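Local coordinates for protein Cbm77-rfpl (Ruminococcus flavefaciens, PDB 5FU5) that probably binds plant cell-wall polysaccharides, as a family 77 carbohydrate-binding module of the Ruminococcus flavefaciens cellulosome, at residues A[46-51]-A[106-111]; A[74-79]-A[99-104]; A[5-10]-A[112-117]; A[55-60]-A[95-100]; A[35-40]-A[65-70]. All blocks are in the same frame, centred on the assembly; numbering follows the deposited sequence. Where two conformers were deposited one is given.

Contact 1: residues A[46-51]-A[106-111]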
# COMPACT_ATOMS: atom_id res chain seq x y z
N LEU A 46 -8.52 1.46 -3.16
CA LEU A 46 -8.43 2.84 -2.71
C LEU A 46 -7.95 3.65 -3.94
O LEU A 46 -6.90 3.35 -4.51
CB LEU A 46 -7.46 2.95 -1.56
CG LEU A 46 -7.40 4.30 -0.85
CD1 LEU A 46 -8.61 4.41 0.08
CD2 LEU A 46 -6.09 4.44 -0.09
N LYS A 47 -8.76 4.61 -4.34
CA LYS A 47 -8.39 5.52 -5.43
C LYS A 47 -7.26 6.41 -4.92
O LYS A 47 -7.32 6.91 -3.79
CB LYS A 47 -9.58 6.35 -5.87
CG LYS A 47 -10.76 5.53 -6.43
CD LYS A 47 -11.92 6.38 -6.92
CE LYS A 47 -12.66 7.07 -5.81
NZ LYS A 47 -13.90 7.79 -6.26
N MET A 48 -6.20 6.59 -5.73
CA MET A 48 -5.13 7.50 -5.32
C MET A 48 -5.49 8.90 -5.78
O MET A 48 -5.28 9.24 -6.92
CB MET A 48 -3.77 7.05 -5.81
CG MET A 48 -3.42 5.64 -5.39
SD MET A 48 -2.86 5.43 -3.68
CE MET A 48 -4.00 6.31 -2.66
N GLU A 49 -6.09 9.67 -4.87
CA GLU A 49 -6.57 11.02 -5.18
C GLU A 49 -5.78 12.07 -4.43
O GLU A 49 -4.99 11.77 -3.52
CB GLU A 49 -8.06 11.14 -4.86
CG GLU A 49 -8.96 10.10 -5.56
CD GLU A 49 -10.38 10.09 -5.02
OE1 GLU A 49 -10.58 9.56 -3.94
OE2 GLU A 49 -11.29 10.61 -5.66
N THR A 50 -6.04 13.33 -4.78
CA THR A 50 -5.27 14.42 -4.18
C THR A 50 -5.24 14.41 -2.66
O THR A 50 -4.21 14.63 -2.06
CB THR A 50 -5.79 15.78 -4.69
OG1 THR A 50 -5.95 15.70 -6.11
CG2 THR A 50 -4.84 16.89 -4.36
N ALA A 51 -6.39 14.10 -2.05
CA ALA A 51 -6.53 14.18 -0.60
C ALA A 51 -6.27 12.86 0.10
O ALA A 51 -6.41 12.74 1.33
CB ALA A 51 -7.91 14.70 -0.28
N CYS A 106 -3.69 6.39 -10.17
CA CYS A 106 -3.69 4.91 -10.12
C CYS A 106 -4.52 4.46 -8.91
O CYS A 106 -5.12 5.28 -8.19
CB CYS A 106 -2.28 4.32 -10.03
SG CYS A 106 -1.33 4.94 -8.63
N ASN A 107 -4.58 3.14 -8.74
CA ASN A 107 -5.60 2.54 -7.85
C ASN A 107 -4.99 1.36 -7.07
O ASN A 107 -4.46 0.43 -7.65
CB ASN A 107 -6.80 2.11 -8.70
CG ASN A 107 -7.48 3.32 -9.32
OD1 ASN A 107 -8.10 4.12 -8.62
ND2 ASN A 107 -7.26 3.52 -10.61
N LEU A 108 -5.04 1.49 -5.74
CA LEU A 108 -4.34 0.65 -4.79
C LEU A 108 -5.25 -0.50 -4.26
O LEU A 108 -6.32 -0.23 -3.72
CB LEU A 108 -3.84 1.50 -3.63
CG LEU A 108 -3.07 0.79 -2.49
CD1 LEU A 108 -1.80 0.12 -3.01
CD2 LEU A 108 -2.81 1.71 -1.34
N PHE A 109 -4.77 -1.74 -4.39
CA PHE A 109 -5.59 -2.92 -4.00
C PHE A 109 -5.14 -3.69 -2.77
O PHE A 109 -5.94 -4.38 -2.12
CB PHE A 109 -5.72 -3.86 -5.19
CG PHE A 109 -6.57 -3.33 -6.32
CD1 PHE A 109 -6.09 -2.37 -7.20
CD2 PHE A 109 -7.85 -3.81 -6.56
CE1 PHE A 109 -6.88 -1.87 -8.21
CE2 PHE A 109 -8.61 -3.34 -7.60
CZ PHE A 109 -8.14 -2.37 -8.44
N TYR A 110 -3.86 -3.62 -2.43
CA TYR A 110 -3.29 -4.44 -1.35
C TYR A 110 -2.05 -3.76 -0.84
O TYR A 110 -1.30 -3.16 -1.62
CB TYR A 110 -2.97 -5.85 -1.88
CG TYR A 110 -2.59 -6.89 -0.81
CD1 TYR A 110 -3.55 -7.51 -0.03
CD2 TYR A 110 -1.25 -7.23 -0.61
CE1 TYR A 110 -3.17 -8.44 0.92
CE2 TYR A 110 -0.85 -8.13 0.34
CZ TYR A 110 -1.79 -8.75 1.08
OH TYR A 110 -1.32 -9.65 2.02
N MET A 111 -1.80 -3.90 0.45
CA MET A 111 -0.53 -3.46 0.97
C MET A 111 -0.07 -4.29 2.14
O MET A 111 -0.87 -4.93 2.85
CB MET A 111 -0.55 -1.97 1.29
CG MET A 111 -1.48 -1.53 2.36
SD MET A 111 -1.48 0.27 2.63
CE MET A 111 -2.92 0.16 3.67
O HOH W 1 -6.01 8.19 -9.31
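Leu46 N donates to Leu108 O over 2.8 Å, the shortest direct polar bond across this contact. The return bond runs from Leu108 N to Leu46 O at 2.9 Å and is straighter, with an N-H...O angle of 168°. Leu46 and Leu108 therefore form an antiparallel hydrogen-bonded pair. A third bond follows from Met48 N to Cys106 O, 3.0 Å long. Water 1 links the segments next to it, donating to Met48 O and accepting from Cys106 N.

The bonds join the end of strand 40-47 to the start of strand 107-116, inside the antiparallel beta fold of the module. The two leucines share one face of the sheet, and strand 62-68 packs against Leu108 there. Met48 has two conformers, so its touches are less certain. In one of them the bend at chi2 (-78°) turns SD toward Leu108. There Met48 SD stops 4.1 Å from Leu108 CB, and Met48 CG lies 3.9 Å from Cys106 SG.

Lys47 and Asn107 occupy the other face as a non-hydrogen-bonded pair. The two side chains leave the sheet alongside each other. Asn107 OD1 lies against the lysine stem, 3.7 Å from Lys47 CG. The amide is held from its other end, since Asn107 ND2 is hydrogen-bonded to Glu70 OE2. Lys47 NZ makes a long ion pair with Glu49 OE2 at 3.9 Å.

Contact 2: residues A[74-79]-A[99-104]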
# COMPACT_ATOMS: atom_id res chain seq x y z
N THR A 74 2.28 4.70 -9.49
CA THR A 74 3.19 5.51 -8.71
C THR A 74 2.55 5.88 -7.39
O THR A 74 1.34 5.80 -7.19
CB THR A 74 3.51 6.83 -9.43
OG1 THR A 74 2.30 7.53 -9.67
CG2 THR A 74 4.25 6.56 -10.76
N ALA A 75 3.38 6.27 -6.46
CA ALA A 75 2.94 6.85 -5.18
C ALA A 75 4.07 7.67 -4.57
O ALA A 75 5.23 7.54 -4.98
CB ALA A 75 2.52 5.78 -4.18
N LYS A 76 3.74 8.49 -3.60
CA LYS A 76 4.75 9.14 -2.77
C LYS A 76 4.78 8.44 -1.43
O LYS A 76 3.72 8.24 -0.81
CB LYS A 76 4.46 10.65 -2.61
CG LYS A 76 4.72 11.41 -3.89
CD LYS A 76 4.51 12.88 -3.68
CE LYS A 76 4.77 13.63 -4.97
NZ LYS A 76 4.84 15.11 -4.74
N VAL A 77 5.98 8.13 -0.97
CA VAL A 77 6.17 7.58 0.35
C VAL A 77 7.07 8.57 1.10
O VAL A 77 8.17 8.87 0.64
CB VAL A 77 6.74 6.15 0.32
CG1 VAL A 77 6.96 5.64 1.74
CG2 VAL A 77 5.77 5.23 -0.41
N ASP A 78 6.56 9.15 2.18
CA ASP A 78 7.21 10.22 2.90
C ASP A 78 7.63 11.37 1.95
O ASP A 78 8.73 11.94 2.08
CB ASP A 78 8.38 9.65 3.72
CG ASP A 78 7.95 8.56 4.68
OD1 ASP A 78 6.79 8.59 5.13
OD2 ASP A 78 8.77 7.72 5.01
N GLY A 79 6.75 11.68 1.00
CA GLY A 79 6.95 12.75 0.03
C GLY A 79 7.83 12.43 -1.15
O GLY A 79 7.99 13.29 -2.02
N THR A 99 4.06 7.90 5.69
CA THR A 99 2.85 8.36 5.03
C THR A 99 2.92 8.10 3.53
O THR A 99 3.93 8.45 2.89
CB THR A 99 2.58 9.86 5.28
OG1 THR A 99 2.83 10.19 6.65
CG2 THR A 99 1.15 10.26 4.92
N ILE A 100 1.85 7.52 2.99
CA ILE A 100 1.71 7.26 1.56
C ILE A 100 0.68 8.24 1.03
O ILE A 100 -0.45 8.34 1.57
CB ILE A 100 1.25 5.82 1.30
CG1 ILE A 100 2.14 4.79 2.04
CG2 ILE A 100 1.13 5.56 -0.21
CD1 ILE A 100 1.44 3.42 2.22
N THR A 101 1.03 8.96 -0.03
CA THR A 101 0.13 9.92 -0.67
C THR A 101 0.23 9.75 -2.22
O THR A 101 1.02 8.92 -2.73
CB THR A 101 0.51 11.35 -0.23
OG1 THR A 101 1.88 11.57 -0.57
CG2 THR A 101 0.29 11.55 1.24
N LYS A 102 -0.56 10.54 -2.94
CA LYS A 102 -0.67 10.42 -4.38
C LYS A 102 0.59 10.96 -5.07
O LYS A 102 1.12 12.02 -4.68
CB LYS A 102 -1.87 11.19 -4.88
CG LYS A 102 -2.08 11.14 -6.38
CD LYS A 102 -3.23 12.00 -6.83
CE LYS A 102 -3.46 11.94 -8.33
NZ LYS A 102 -4.31 13.03 -8.85
N ALA A 103 1.04 10.24 -6.10
CA ALA A 103 1.94 10.76 -7.13
C ALA A 103 1.06 10.99 -8.37
O ALA A 103 0.46 12.06 -8.50
CB ALA A 103 3.14 9.85 -7.37
N ASP A 104 0.90 9.99 -9.25
CA ASP A 104 0.04 10.11 -10.42
C ASP A 104 -1.19 9.23 -10.22
O ASP A 104 -1.30 8.54 -9.22
CB ASP A 104 0.80 9.79 -11.71
CG ASP A 104 1.98 10.71 -11.93
OD1 ASP A 104 1.98 11.91 -11.51
OD2 ASP A 104 2.96 10.23 -12.52
O HOH W 2 -0.39 7.85 -6.71
O HOH W 3 3.93 10.85 1.23
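Lys76 and Thr101 form an antiparallel hydrogen-bonded pair that joins strand 74-77 to strand 96-101. Strand 74-77 is also one arm of a beta hairpin, whose other arm is strand 80-83. Lys76 N donates to Thr101 O, and Lys76 O accepts from Thr101 N. The side chains of the pair share a face, with Thr101 OG1 3.4 Å from Lys76 CB. Beyond CG the lysine chain is extended. It passes Lys102 O, which lies 3.6 Å from Lys76 CD.

Thr74 meets the 99-104 segment where that chain has left regular pairing. Its OG1 stands between the backbone N and the carbonyl carbon (chi1 58°). There it accepts a hydrogen bond from Asp104 N at 2.9 Å. The methyl of Ala103 sits 3.4 Å from the same OG1. An alanine in place of Thr74 would probably leave Asp104 N without this acceptor and let the chain at Ala103 and Asp104 shift. Water 2 adds a second link, donating to Thr74 O and Asp104 O and accepting from Ala103 N.

On the opposite face Val77 and Ile100 form a non-hydrogen-bonded pair that faces inward, with strand 88-93 against Val77 and strand 62-68 against Ile100. Ala75 CB adds an apolar touch, 4.2 Å from Ile100 CG2.

At the far end Thr99 is gripped twice by Asp78. Asp78 N donates to Thr99 O at 2.8 Å. Asp78 OD2 is hydrogen-bonded to His98 ND1, while Asp78 OD1 accepts a hydrogen bond from Thr99 N at 2.9 Å.

Contact 3: residues A[5-10]-A[112-117]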
# COMPACT_ATOMS: atom_id res chain seq x y z
N ALA A 5 9.63 -10.34 11.54
CA ALA A 5 8.92 -10.53 12.79
C ALA A 5 7.40 -10.36 12.57
O ALA A 5 6.60 -11.04 13.18
CB ALA A 5 9.39 -9.53 13.83
N GLY A 6 7.01 -9.41 11.75
CA GLY A 6 5.61 -9.06 11.61
C GLY A 6 5.30 -8.69 10.21
O GLY A 6 6.08 -7.92 9.61
N ASN A 7 4.17 -9.16 9.68
CA ASN A 7 3.68 -8.77 8.36
C ASN A 7 2.32 -8.14 8.62
O ASN A 7 1.37 -8.86 9.04
CB ASN A 7 3.54 -9.98 7.47
CG ASN A 7 4.85 -10.62 7.20
OD1 ASN A 7 5.63 -10.11 6.39
ND2 ASN A 7 5.18 -11.69 7.94
N TYR A 8 2.20 -6.83 8.38
CA TYR A 8 0.99 -6.06 8.64
C TYR A 8 0.34 -5.81 7.29
O TYR A 8 0.88 -5.08 6.45
CB TYR A 8 1.32 -4.75 9.36
CG TYR A 8 2.11 -4.99 10.63
CD1 TYR A 8 3.51 -5.11 10.63
CD2 TYR A 8 1.45 -5.14 11.85
CE1 TYR A 8 4.22 -5.33 11.81
CE2 TYR A 8 2.15 -5.36 13.03
CZ TYR A 8 3.54 -5.45 13.01
OH TYR A 8 4.28 -5.67 14.15
N VAL A 9 -0.82 -6.44 7.08
CA VAL A 9 -1.44 -6.57 5.79
C VAL A 9 -2.76 -5.81 5.76
O VAL A 9 -3.49 -5.80 6.76
CB VAL A 9 -1.70 -8.05 5.51
CG1 VAL A 9 -2.42 -8.26 4.18
CG2 VAL A 9 -0.38 -8.82 5.55
N HIS A 10 -3.08 -5.21 4.61
CA HIS A 10 -4.38 -4.63 4.40
C HIS A 10 -4.88 -4.96 3.01
O HIS A 10 -4.27 -4.57 2.01
CB HIS A 10 -4.41 -3.13 4.59
CG HIS A 10 -5.79 -2.59 4.56
ND1 HIS A 10 -6.70 -2.81 5.59
CD2 HIS A 10 -6.48 -1.95 3.59
CE1 HIS A 10 -7.87 -2.31 5.24
NE2 HIS A 10 -7.77 -1.79 4.04
N GLU A 112 1.26 -4.37 2.27
CA GLU A 112 1.91 -5.13 3.32
C GLU A 112 3.13 -4.39 3.81
O GLU A 112 3.85 -3.80 3.02
CB GLU A 112 2.34 -6.52 2.82
CG GLU A 112 3.44 -7.09 3.69
CD GLU A 112 3.69 -8.54 3.52
OE1 GLU A 112 3.33 -9.11 2.46
OE2 GLU A 112 4.25 -9.08 4.48
N TYR A 113 3.36 -4.44 5.12
CA TYR A 113 4.60 -3.96 5.70
C TYR A 113 5.21 -5.14 6.43
O TYR A 113 4.61 -5.67 7.36
CB TYR A 113 4.40 -2.77 6.67
CG TYR A 113 5.72 -2.26 7.13
CD1 TYR A 113 6.58 -1.62 6.22
CD2 TYR A 113 6.21 -2.52 8.40
CE1 TYR A 113 7.84 -1.22 6.59
CE2 TYR A 113 7.51 -2.13 8.78
CZ TYR A 113 8.30 -1.43 7.84
OH TYR A 113 9.57 -1.03 8.18
N ALA A 114 6.41 -5.54 5.98
CA ALA A 114 7.18 -6.66 6.57
C ALA A 114 8.24 -6.06 7.44
O ALA A 114 9.20 -5.51 6.93
CB ALA A 114 7.78 -7.52 5.48
N ALA A 115 8.09 -6.20 8.75
CA ALA A 115 8.95 -5.62 9.75
C ALA A 115 9.97 -6.64 10.19
O ALA A 115 9.61 -7.76 10.56
CB ALA A 115 8.15 -5.14 10.94
N LEU A 116 11.25 -6.26 10.20
CA LEU A 116 12.33 -7.15 10.63
C LEU A 116 12.38 -7.34 12.13
O LEU A 116 12.01 -6.48 12.89
CB LEU A 116 13.68 -6.52 10.19
CG LEU A 116 13.93 -6.43 8.68
CD1 LEU A 116 15.19 -5.60 8.36
CD2 LEU A 116 14.05 -7.80 8.06
N GLU A 117 12.80 -8.54 12.55
CA GLU A 117 13.04 -8.80 13.94
C GLU A 117 14.26 -8.00 14.43
O GLU A 117 15.35 -8.28 14.00
CB GLU A 117 13.21 -10.34 14.12
CG GLU A 117 13.38 -10.83 15.54
CD GLU A 117 12.37 -10.28 16.50
OE1 GLU A 117 11.18 -10.63 16.37
OE2 GLU A 117 12.77 -9.49 17.38
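Gly6 to Val9 pair with Ala115 to Glu112 in antiparallel register, and the axes of the two strands make an angle of 171°. Tyr8 N donates to Tyr113 O and Tyr113 N to Tyr8 O, both at 2.9 Å. Ala115 N donates to Gly6 O in a nearly straight bond of 2.8 Å. At the other side of that residue the pairing is irregular. Ala5 and Gly6 both face Ala115 in a classic beta bulge. Ala115 O accepts a 2.8 Å bond from Ala5 N and a weak 3.3 Å bond from Gly6 N.

On one face the edge of the Tyr8 ring meets the partner strand. Tyr8 CG is anti to the carbonyl carbon (chi1 -55°). Ala115 CB meets the ring edge 4.0 Å from Tyr8 CE1. Tyr113 O is also near the ring plane, 3.5 Å from Tyr8 CD1. The same CD1 touches the edge of the Tyr113 ring, at 4.4 Å from Tyr113 CD2. Phe21 stacks on the Tyr8 ring, and Tyr113 OH is hydrogen-bonded to Ser60 O. A CB on Gly6 would strike Tyr8 CE1, which suits glycine there.

The other face carries Asn7, Val9, Glu112 and Ala114. Asn7 and Glu112 are neighbours on it, but the placing of their polar ends is uncertain.

The contact joins the first and last strands of the module. Its pairing is likely to rest mainly on the main-chain bonds, while the part played by Asn7 and Glu112 is not settled.

Contact 4: residues A[55-60]-A[95-100]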
# COMPACT_ATOMS: atom_id res chain seq x y z
N SER A 55 -1.29 6.50 6.68
CA SER A 55 -0.25 6.61 7.66
C SER A 55 -0.11 5.35 8.48
O SER A 55 -1.08 4.63 8.70
CB SER A 55 -0.57 7.78 8.56
OG SER A 55 -0.72 8.95 7.78
N PHE A 56 1.10 5.10 8.95
CA PHE A 56 1.41 3.99 9.84
C PHE A 56 2.74 4.25 10.50
O PHE A 56 3.55 5.05 9.99
CB PHE A 56 1.42 2.65 9.12
CG PHE A 56 2.50 2.50 8.08
CD1 PHE A 56 2.32 3.02 6.81
CD2 PHE A 56 3.68 1.82 8.35
CE1 PHE A 56 3.28 2.84 5.82
CE2 PHE A 56 4.66 1.67 7.36
CZ PHE A 56 4.46 2.19 6.12
N THR A 57 2.98 3.54 11.60
CA THR A 57 4.24 3.55 12.31
C THR A 57 4.88 2.18 12.17
O THR A 57 4.33 1.16 12.62
CB THR A 57 4.07 3.98 13.78
OG1 THR A 57 3.51 5.28 13.86
CG2 THR A 57 5.46 4.01 14.49
N ALA A 58 6.01 2.13 11.45
CA ALA A 58 6.80 0.93 11.33
C ALA A 58 7.40 0.62 12.67
O ALA A 58 8.14 1.46 13.21
CB ALA A 58 7.91 1.08 10.28
N PRO A 59 7.15 -0.58 13.23
CA PRO A 59 7.74 -0.89 14.53
C PRO A 59 9.24 -1.26 14.51
O PRO A 59 9.91 -1.24 15.55
CB PRO A 59 6.93 -2.09 14.99
CG PRO A 59 6.41 -2.72 13.77
CD PRO A 59 6.25 -1.64 12.77
N SER A 60 9.72 -1.57 13.28
CA SER A 60 11.09 -1.82 13.00
C SER A 60 11.31 -1.59 11.50
O SER A 60 10.35 -1.47 10.75
CB SER A 60 11.51 -3.21 13.42
OG SER A 60 10.71 -4.20 12.80
N GLN A 95 12.39 2.23 10.95
CA GLN A 95 11.40 2.33 12.04
C GLN A 95 10.86 3.76 12.07
O GLN A 95 11.61 4.73 11.82
CB GLN A 95 12.06 2.02 13.38
CG GLN A 95 11.14 1.97 14.60
CD GLN A 95 10.68 3.31 15.15
OE1 GLN A 95 11.42 4.30 15.11
NE2 GLN A 95 9.47 3.33 15.77
N GLY A 96 9.58 3.91 12.41
CA GLY A 96 8.99 5.21 12.64
C GLY A 96 7.82 5.50 11.76
O GLY A 96 7.33 4.62 11.03
N ALA A 97 7.34 6.74 11.85
CA ALA A 97 6.12 7.16 11.17
C ALA A 97 6.36 7.31 9.68
O ALA A 97 7.41 7.83 9.27
CB ALA A 97 5.59 8.46 11.74
N HIS A 98 5.41 6.81 8.89
CA HIS A 98 5.43 6.96 7.41
C HIS A 98 4.07 7.33 6.87
O HIS A 98 3.04 7.04 7.49
CB HIS A 98 5.91 5.66 6.75
CG HIS A 98 7.25 5.24 7.23
ND1 HIS A 98 8.40 5.90 6.86
CD2 HIS A 98 7.64 4.28 8.10
CE1 HIS A 98 9.44 5.35 7.46
NE2 HIS A 98 9.00 4.38 8.24
N THR A 99 4.06 7.90 5.69
CA THR A 99 2.85 8.36 5.03
C THR A 99 2.92 8.10 3.53
O THR A 99 3.93 8.45 2.89
CB THR A 99 2.58 9.86 5.28
OG1 THR A 99 2.83 10.19 6.65
CG2 THR A 99 1.15 10.26 4.92
N ILE A 100 1.85 7.52 2.99
CA ILE A 100 1.71 7.26 1.56
C ILE A 100 0.68 8.24 1.03
O ILE A 100 -0.45 8.34 1.57
CB ILE A 100 1.25 5.82 1.30
CG1 ILE A 100 2.14 4.79 2.04
CG2 ILE A 100 1.13 5.56 -0.21
CD1 ILE A 100 1.44 3.42 2.22
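Phe56 and His98 make the tight part of this contact, on the inner face of the sheet. His98 CB sits over one face of the Phe56 ring, 4.1 Å from its centroid and displaced toward the rim, in a CH-pi contact. The two rings meet obliquely, with planes at 44°. At the Phe56 ring edge, CE1 touches Ile100 CD1 at 4.1 Å. Ala58 CB meets the His98 ring in its plane, 3.9 Å from His98 CD2.

The imidazole is also fixed by polar bonds. His98 ND1 pairs with Asp78 OD2, and NE2 with Ala94 O. Two such acceptors would probably favour the doubly protonated ring.

Behind the rings, strands 53-58 and 96-101 form an antiparallel ladder of the module's beta sheet. Its four backbone bonds join Phe56 with His98 and Ala58 with Gly96. His98 N donates to Phe56 O at 2.8 Å. Gly96 has a positive phi of 122°, where a side chain would jam against the preceding carbonyl.

The outer face is looser. Ser55, Thr57, Ala97 and Thr99 point there. Ser55 and Thr99 each have two conformers, so the touch between their side chains is doubtful. The Thr57 side chain makes loose touches with Gly96 and Ala97. At the exposed end Gln95 CG, anti to the backbone N (chi1 -175°), lies 3.3 Å from Ala58 O.

Contact 5: residues A[35-40]-A[65-70]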
# COMPACT_ATOMS: atom_id res chain seq x y z
N ALA A 35 -6.73 -6.21 -9.63
CA ALA A 35 -5.32 -6.58 -9.47
C ALA A 35 -5.23 -8.03 -9.10
O ALA A 35 -6.08 -8.52 -8.35
CB ALA A 35 -4.65 -5.73 -8.44
N THR A 36 -4.26 -8.73 -9.67
CA THR A 36 -4.05 -10.15 -9.47
C THR A 36 -2.74 -10.25 -8.70
O THR A 36 -1.69 -9.76 -9.15
CB THR A 36 -3.95 -10.85 -10.83
OG1 THR A 36 -5.13 -10.59 -11.62
CG2 THR A 36 -3.80 -12.35 -10.65
N TYR A 37 -2.80 -10.82 -7.51
CA TYR A 37 -1.64 -10.87 -6.61
C TYR A 37 -1.63 -12.14 -5.78
O TYR A 37 -2.60 -12.42 -5.06
CB TYR A 37 -1.66 -9.69 -5.68
CG TYR A 37 -0.45 -9.61 -4.78
CD1 TYR A 37 0.82 -9.37 -5.32
CD2 TYR A 37 -0.55 -9.77 -3.40
CE1 TYR A 37 1.94 -9.29 -4.50
CE2 TYR A 37 0.57 -9.72 -2.59
CZ TYR A 37 1.81 -9.45 -3.15
OH TYR A 37 2.94 -9.36 -2.38
N ASN A 38 -0.53 -12.87 -5.85
CA ASN A 38 -0.43 -14.19 -5.17
C ASN A 38 -1.68 -15.06 -5.31
O ASN A 38 -2.22 -15.56 -4.33
CB ASN A 38 -0.05 -13.99 -3.70
CG ASN A 38 1.33 -13.37 -3.54
OD1 ASN A 38 2.09 -13.22 -4.51
ND2 ASN A 38 1.66 -13.00 -2.30
N GLY A 39 -2.16 -15.16 -6.55
CA GLY A 39 -3.30 -15.98 -6.90
C GLY A 39 -4.67 -15.41 -6.54
O GLY A 39 -5.70 -16.01 -6.89
N LYS A 40 -4.70 -14.28 -5.84
CA LYS A 40 -5.96 -13.63 -5.46
C LYS A 40 -6.28 -12.60 -6.54
O LYS A 40 -5.38 -11.92 -7.04
CB LYS A 40 -5.86 -12.92 -4.11
CG LYS A 40 -5.50 -13.79 -2.91
CD LYS A 40 -5.52 -12.97 -1.64
CE LYS A 40 -4.46 -13.44 -0.65
NZ LYS A 40 -4.75 -12.96 0.73
N THR A 65 5.20 -3.13 0.65
CA THR A 65 4.73 -3.54 -0.65
C THR A 65 3.36 -3.01 -0.91
O THR A 65 2.46 -3.09 -0.07
CB THR A 65 4.70 -5.10 -0.75
OG1 THR A 65 5.99 -5.64 -0.54
CG2 THR A 65 4.17 -5.61 -2.07
N LEU A 66 3.17 -2.40 -2.08
CA LEU A 66 1.91 -1.77 -2.53
C LEU A 66 1.54 -2.35 -3.87
O LEU A 66 2.37 -2.39 -4.77
CB LEU A 66 2.03 -0.25 -2.67
CG LEU A 66 2.47 0.49 -1.44
CD1 LEU A 66 2.71 1.94 -1.84
CD2 LEU A 66 1.47 0.38 -0.32
N VAL A 67 0.31 -2.86 -4.01
CA VAL A 67 -0.11 -3.57 -5.23
C VAL A 67 -1.26 -2.80 -5.88
O VAL A 67 -2.29 -2.53 -5.22
CB VAL A 67 -0.59 -5.00 -4.90
CG1 VAL A 67 -1.06 -5.73 -6.16
CG2 VAL A 67 0.47 -5.78 -4.12
N PHE A 68 -1.05 -2.39 -7.15
CA PHE A 68 -1.98 -1.60 -7.94
C PHE A 68 -2.55 -2.38 -9.14
O PHE A 68 -2.00 -3.43 -9.53
CB PHE A 68 -1.26 -0.34 -8.46
CG PHE A 68 -0.67 0.51 -7.38
CD1 PHE A 68 0.58 0.20 -6.82
CD2 PHE A 68 -1.35 1.66 -6.93
CE1 PHE A 68 1.14 1.02 -5.87
CE2 PHE A 68 -0.77 2.48 -5.96
CZ PHE A 68 0.46 2.15 -5.43
N ALA A 69 -3.60 -1.85 -9.76
CA ALA A 69 -4.07 -2.36 -11.07
C ALA A 69 -3.07 -2.06 -12.20
O ALA A 69 -2.92 -2.86 -13.14
CB ALA A 69 -5.43 -1.79 -11.42
N GLU A 70 -2.45 -0.89 -12.10
CA GLU A 70 -1.65 -0.32 -13.19
C GLU A 70 -0.19 -0.82 -13.10
O GLU A 70 0.46 -0.67 -12.06
CB GLU A 70 -1.71 1.22 -13.07
CG GLU A 70 -3.11 1.82 -13.28
CD GLU A 70 -4.01 1.85 -12.04
OE1 GLU A 70 -3.58 1.49 -10.94
OE2 GLU A 70 -5.18 2.26 -12.18
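Tyr37 turns the face of its ring to Val67. The methyl CG2 of Val67 stands over the ring centre, 3.8 Å from the centroid and only 10° off the ring normal. This is a CH-pi contact of one methyl with the whole ring. Tyr37 belongs to a beta hairpin. Strand 35-37 turns back into strand 40-47 through a type I' turn from Tyr37 to Lys40, closed by two backbone bonds between those residues.

No hydrogen bond links residues 35-40 to residues 65-70. The axes of strands 35-37 and 65-68 are 7.4 Å apart at closest, too far for strand pairing, and side chains fill the distance. Strand 107-116 pairs with strand 62-68 through Phe109 and Tyr110, and the Tyr37 ring also meets the ring of Tyr110.

Tyr37 CG is anti to the backbone N (chi1 -176°), which starts the ring toward Val67. Val67 presents both methyls, with CG1 4.0 Å from Tyr37 CB. The opposite ring face is taken by Asn38 CG, 3.8 Å above the plane and over its centre. The ring is thus clamped between an apolar methyl and an amide carbon. An alanine in place of Tyr37 would probably open a gap over Val67 CG2 and leave that methyl without its aromatic partner.

Ala35 fills the other end, its CB 4.3 Å from Val67 CG1 and 3.7 Å from Phe68 O. At the ring tip, Tyr37 OH lies 4.0 Å from the methyl CG2 of Thr65.

All five contacts belong to one antiparallel beta fold. Contacts 1 and 3 use the same long strand, 107-116, with centres about 20 Å apart on opposite sides of the chain's centre. Contact 5 meets that strand in both: Val67 bonds to Phe109 and Tyr110 of contact 1, and Thr65 N to Glu112 O of contact 3 at 2.8 Å. Contacts 2 and 4 share Thr99 and Ile100 on strand 96-101 and are joined by the bond from His98 ND1 to Asp78 OD2. Ser60 ties contact 4 to contact 3, about 11 Å away between centres. Ile100 CD1 packs on Leu66 CD2, so contacts 2 and 4 also reach the strand of contact 5. No bound glycan marks a site here.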